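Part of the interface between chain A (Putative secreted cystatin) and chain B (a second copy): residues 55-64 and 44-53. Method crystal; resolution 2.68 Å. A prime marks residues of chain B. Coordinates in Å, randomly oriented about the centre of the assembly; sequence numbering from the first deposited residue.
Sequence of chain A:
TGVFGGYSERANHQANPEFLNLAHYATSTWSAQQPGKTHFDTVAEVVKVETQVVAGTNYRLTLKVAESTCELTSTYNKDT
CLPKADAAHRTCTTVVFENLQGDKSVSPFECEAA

Chain A 55-64: AGTNYRLTLK
Chain B (44-53) AEVVKVETQV

Residues 55-64 of chain A are a strand, and most of the chain B stretch, through Val53′, is a strand too, extended except at Val47′. They run antiparallel, with 157° between their N-to-C directions, and their axes approach to 4.4 Å. Thr57 lies opposite Val53′, Tyr59 opposite Thr51′ and Leu61 opposite Val49′, at CA-CA distances of 4.5, 4.7 and 5.0 Å. These are non-hydrogen-bonded pairs.

The intervening residues form the hydrogen-bonded pairs. Asn58 N donates to Gln52′ O (2.6 Å), and Gln52′ N returns to Asn58 O (3.0 Å). Arg60 N donates to Glu50′ O (2.8 Å), and Glu50′ N to Arg60 O (3.0 Å). Thr62 N donates to Lys48′ O (2.8 Å).

A beta bulge then shifts the register by one. Val47′, at phi/psi -88/-55, is the extra residue. Thr62 O accepts from Val47′ N (2.7 Å) and weakly from Lys48′ N (3.3 Å). Leu63 therefore pairs with Val46′, and Lys64 with Glu45′. Lys64 N donates to Glu45′ O (2.7 Å). Lys64 O accepts from Ala44′ N (2.7 Å) and weakly from Glu45′ N (3.3 Å).

Polar side chains meet on the face carrying Asn58, Arg60, Thr62 and Lys64. Asn58 (chi1 -98°) donates from ND2 to Gln52′ OE1 (3.1 Å). Arg60 (t, t, p) and Glu50′ (m, t) form a two-pronged salt bridge: Arg60 NE to Glu50′ OE1 and Arg60 NH2 to Glu50′ OE2, both 3.0 Å. The carboxylate meets the guanidinium edge, where its N-H groups point. A water lies within hydrogen-bonding distance of Arg60 O (2.7 Å), Glu50′ OE1 (2.8 Å) and Thr62 OG1 (3.1 Å).

The other face is largely apolar. Leu61 CD2 (m, t) packs on Val49′ CG2 (t) at 4.0 Å. Leu63 CD2 (m, t) reaches Val46′ CG2 (t) at 4.2 Å. Tyr59 CD2 (chi1 m) touches Thr51′ CG2 (chi1 p) at 3.8 Å.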

# COMPACT_ATOMS: atom_id res chain seq x y z
N ALA A 55 -10.73 -4.62 -1.17
CA ALA A 55 -10.81 -5.88 -1.88
C ALA A 55 -10.06 -5.80 -3.19
O ALA A 55 -10.27 -4.89 -4.00
CB ALA A 55 -12.24 -6.27 -2.13
N GLY A 56 -9.17 -6.77 -3.39
CA GLY A 56 -8.46 -6.91 -4.64
C GLY A 56 -7.56 -8.12 -4.69
O GLY A 56 -7.60 -8.97 -3.81
N THR A 57 -6.74 -8.18 -5.74
CA THR A 57 -5.78 -9.25 -5.94
C THR A 57 -4.45 -8.63 -6.30
O THR A 57 -4.38 -7.73 -7.12
CB THR A 57 -6.22 -10.20 -7.07
OG1 THR A 57 -7.51 -10.75 -6.75
CG2 THR A 57 -5.19 -11.31 -7.30
N ASN A 58 -3.38 -9.09 -5.66
CA ASN A 58 -2.05 -8.66 -6.04
C ASN A 58 -1.46 -9.63 -7.07
O ASN A 58 -1.45 -10.84 -6.85
CB ASN A 58 -1.14 -8.56 -4.83
CG ASN A 58 -1.03 -7.15 -4.31
OD1 ASN A 58 -1.31 -6.21 -5.03
ND2 ASN A 58 -0.59 -7.00 -3.08
N TYR A 59 -1.00 -9.12 -8.20
CA TYR A 59 -0.33 -9.95 -9.19
C TYR A 59 1.16 -9.62 -9.23
O TYR A 59 1.55 -8.57 -9.72
CB TYR A 59 -0.94 -9.75 -10.57
CG TYR A 59 -2.41 -10.06 -10.65
CD1 TYR A 59 -3.36 -9.15 -10.20
CD2 TYR A 59 -2.86 -11.26 -11.18
CE1 TYR A 59 -4.71 -9.43 -10.27
CE2 TYR A 59 -4.21 -11.55 -11.25
CZ TYR A 59 -5.13 -10.63 -10.80
OH TYR A 59 -6.47 -10.92 -10.87
N ARG A 60 2.00 -10.51 -8.71
CA ARG A 60 3.42 -10.31 -8.87
C ARG A 60 3.87 -10.92 -10.20
O ARG A 60 3.61 -12.09 -10.47
CB ARG A 60 4.20 -10.91 -7.71
CG ARG A 60 5.64 -10.45 -7.66
CD ARG A 60 6.18 -10.56 -6.25
NE ARG A 60 6.11 -11.93 -5.74
CZ ARG A 60 6.18 -12.26 -4.45
NH1 ARG A 60 6.31 -11.32 -3.52
NH2 ARG A 60 6.10 -13.53 -4.10
N LEU A 61 4.54 -10.12 -11.03
CA LEU A 61 4.93 -10.58 -12.35
C LEU A 61 6.44 -10.65 -12.55
O LEU A 61 7.17 -9.70 -12.24
CB LEU A 61 4.32 -9.67 -13.42
CG LEU A 61 2.80 -9.56 -13.28
CD1 LEU A 61 2.19 -8.77 -14.42
CD2 LEU A 61 2.16 -10.92 -13.17
N THR A 62 6.91 -11.77 -13.05
CA THR A 62 8.27 -11.78 -13.54
C THR A 62 8.20 -11.73 -15.06
O THR A 62 7.48 -12.53 -15.69
CB THR A 62 9.07 -13.00 -13.05
OG1 THR A 62 8.70 -13.29 -11.70
CG2 THR A 62 10.57 -12.69 -13.09
N LEU A 63 8.91 -10.77 -15.65
CA LEU A 63 8.78 -10.50 -17.07
C LEU A 63 10.09 -10.38 -17.79
O LEU A 63 11.08 -9.90 -17.23
CB LEU A 63 8.01 -9.19 -17.29
CG LEU A 63 6.61 -9.12 -16.72
CD1 LEU A 63 6.01 -7.78 -17.07
CD2 LEU A 63 5.78 -10.27 -17.26
N LYS A 64 10.08 -10.79 -19.05
CA LYS A 64 11.10 -10.39 -20.01
C LYS A 64 10.59 -9.15 -20.73
O LYS A 64 9.51 -9.18 -21.33
CB LYS A 64 11.40 -11.52 -21.00
CG LYS A 64 12.11 -12.72 -20.42
CD LYS A 64 13.53 -12.38 -20.03
CE LYS A 64 14.21 -13.57 -19.38
NZ LYS A 64 13.97 -14.84 -20.14
N ALA B 44 8.20 -9.43 -23.65
CA ALA B 44 8.88 -10.45 -24.44
C ALA B 44 8.40 -11.79 -23.95
O ALA B 44 8.29 -12.74 -24.73
CB ALA B 44 10.39 -10.35 -24.31
N GLU B 45 8.10 -11.85 -22.65
CA GLU B 45 7.71 -13.11 -22.03
C GLU B 45 7.25 -12.95 -20.59
O GLU B 45 7.90 -12.30 -19.77
CB GLU B 45 8.89 -14.11 -22.06
CG GLU B 45 8.67 -15.35 -21.22
CD GLU B 45 9.40 -16.55 -21.78
OE1 GLU B 45 8.96 -17.06 -22.85
OE2 GLU B 45 10.41 -16.97 -21.15
N VAL B 46 6.12 -13.58 -20.28
CA VAL B 46 5.73 -13.76 -18.90
C VAL B 46 6.51 -14.94 -18.34
O VAL B 46 6.36 -16.08 -18.80
CB VAL B 46 4.23 -14.01 -18.77
CG1 VAL B 46 3.82 -14.04 -17.30
CG2 VAL B 46 3.46 -12.93 -19.52
N VAL B 47 7.37 -14.68 -17.35
CA VAL B 47 8.18 -15.72 -16.75
C VAL B 47 7.45 -16.41 -15.61
O VAL B 47 7.30 -17.62 -15.60
CB VAL B 47 9.52 -15.17 -16.22
CG1 VAL B 47 10.28 -16.28 -15.53
CG2 VAL B 47 10.34 -14.57 -17.36
N LYS B 48 7.00 -15.62 -14.64
CA LYS B 48 6.29 -16.16 -13.49
C LYS B 48 5.13 -15.26 -13.07
O LYS B 48 5.22 -14.02 -13.15
CB LYS B 48 7.25 -16.35 -12.31
CG LYS B 48 6.67 -17.15 -11.15
CD LYS B 48 7.77 -17.56 -10.20
CE LYS B 48 8.60 -16.36 -9.76
NZ LYS B 48 9.54 -16.65 -8.64
N VAL B 49 4.04 -15.89 -12.65
CA VAL B 49 2.88 -15.17 -12.11
C VAL B 49 2.53 -15.67 -10.72
O VAL B 49 2.48 -16.87 -10.47
CB VAL B 49 1.66 -15.33 -13.00
CG1 VAL B 49 0.46 -14.66 -12.36
CG2 VAL B 49 1.95 -14.74 -14.36
N GLU B 50 2.29 -14.73 -9.80
CA GLU B 50 1.80 -15.08 -8.47
C GLU B 50 0.64 -14.16 -8.08
O GLU B 50 0.70 -12.95 -8.27
CB GLU B 50 2.93 -14.97 -7.44
CG GLU B 50 4.18 -15.73 -7.83
CD GLU B 50 5.40 -15.24 -7.09
OE1 GLU B 50 6.04 -14.28 -7.57
OE2 GLU B 50 5.73 -15.81 -6.02
N THR B 51 -0.43 -14.74 -7.54
CA THR B 51 -1.51 -13.92 -7.01
C THR B 51 -1.58 -14.03 -5.51
O THR B 51 -1.13 -15.00 -4.91
CB THR B 51 -2.88 -14.30 -7.58
OG1 THR B 51 -3.33 -15.52 -6.98
CG2 THR B 51 -2.81 -14.45 -9.09
N GLN B 52 -2.16 -12.99 -4.91
CA GLN B 52 -2.32 -12.84 -3.48
C GLN B 52 -3.55 -11.99 -3.24
O GLN B 52 -3.63 -10.85 -3.71
CB GLN B 52 -1.10 -12.18 -2.85
CG GLN B 52 -1.34 -11.71 -1.43
CD GLN B 52 -0.32 -10.68 -1.00
OE1 GLN B 52 -0.48 -9.49 -1.27
NE2 GLN B 52 0.74 -11.13 -0.35
N VAL B 53 -4.53 -12.55 -2.54
CA VAL B 53 -5.74 -11.79 -2.27
C VAL B 53 -5.45 -10.74 -1.22
O VAL B 53 -4.81 -11.04 -0.21
CB VAL B 53 -6.88 -12.69 -1.79
CG1 VAL B 53 -8.10 -11.83 -1.42
CG2 VAL B 53 -7.23 -13.72 -2.84
O HOH W 1 5.94 -13.45 -10.25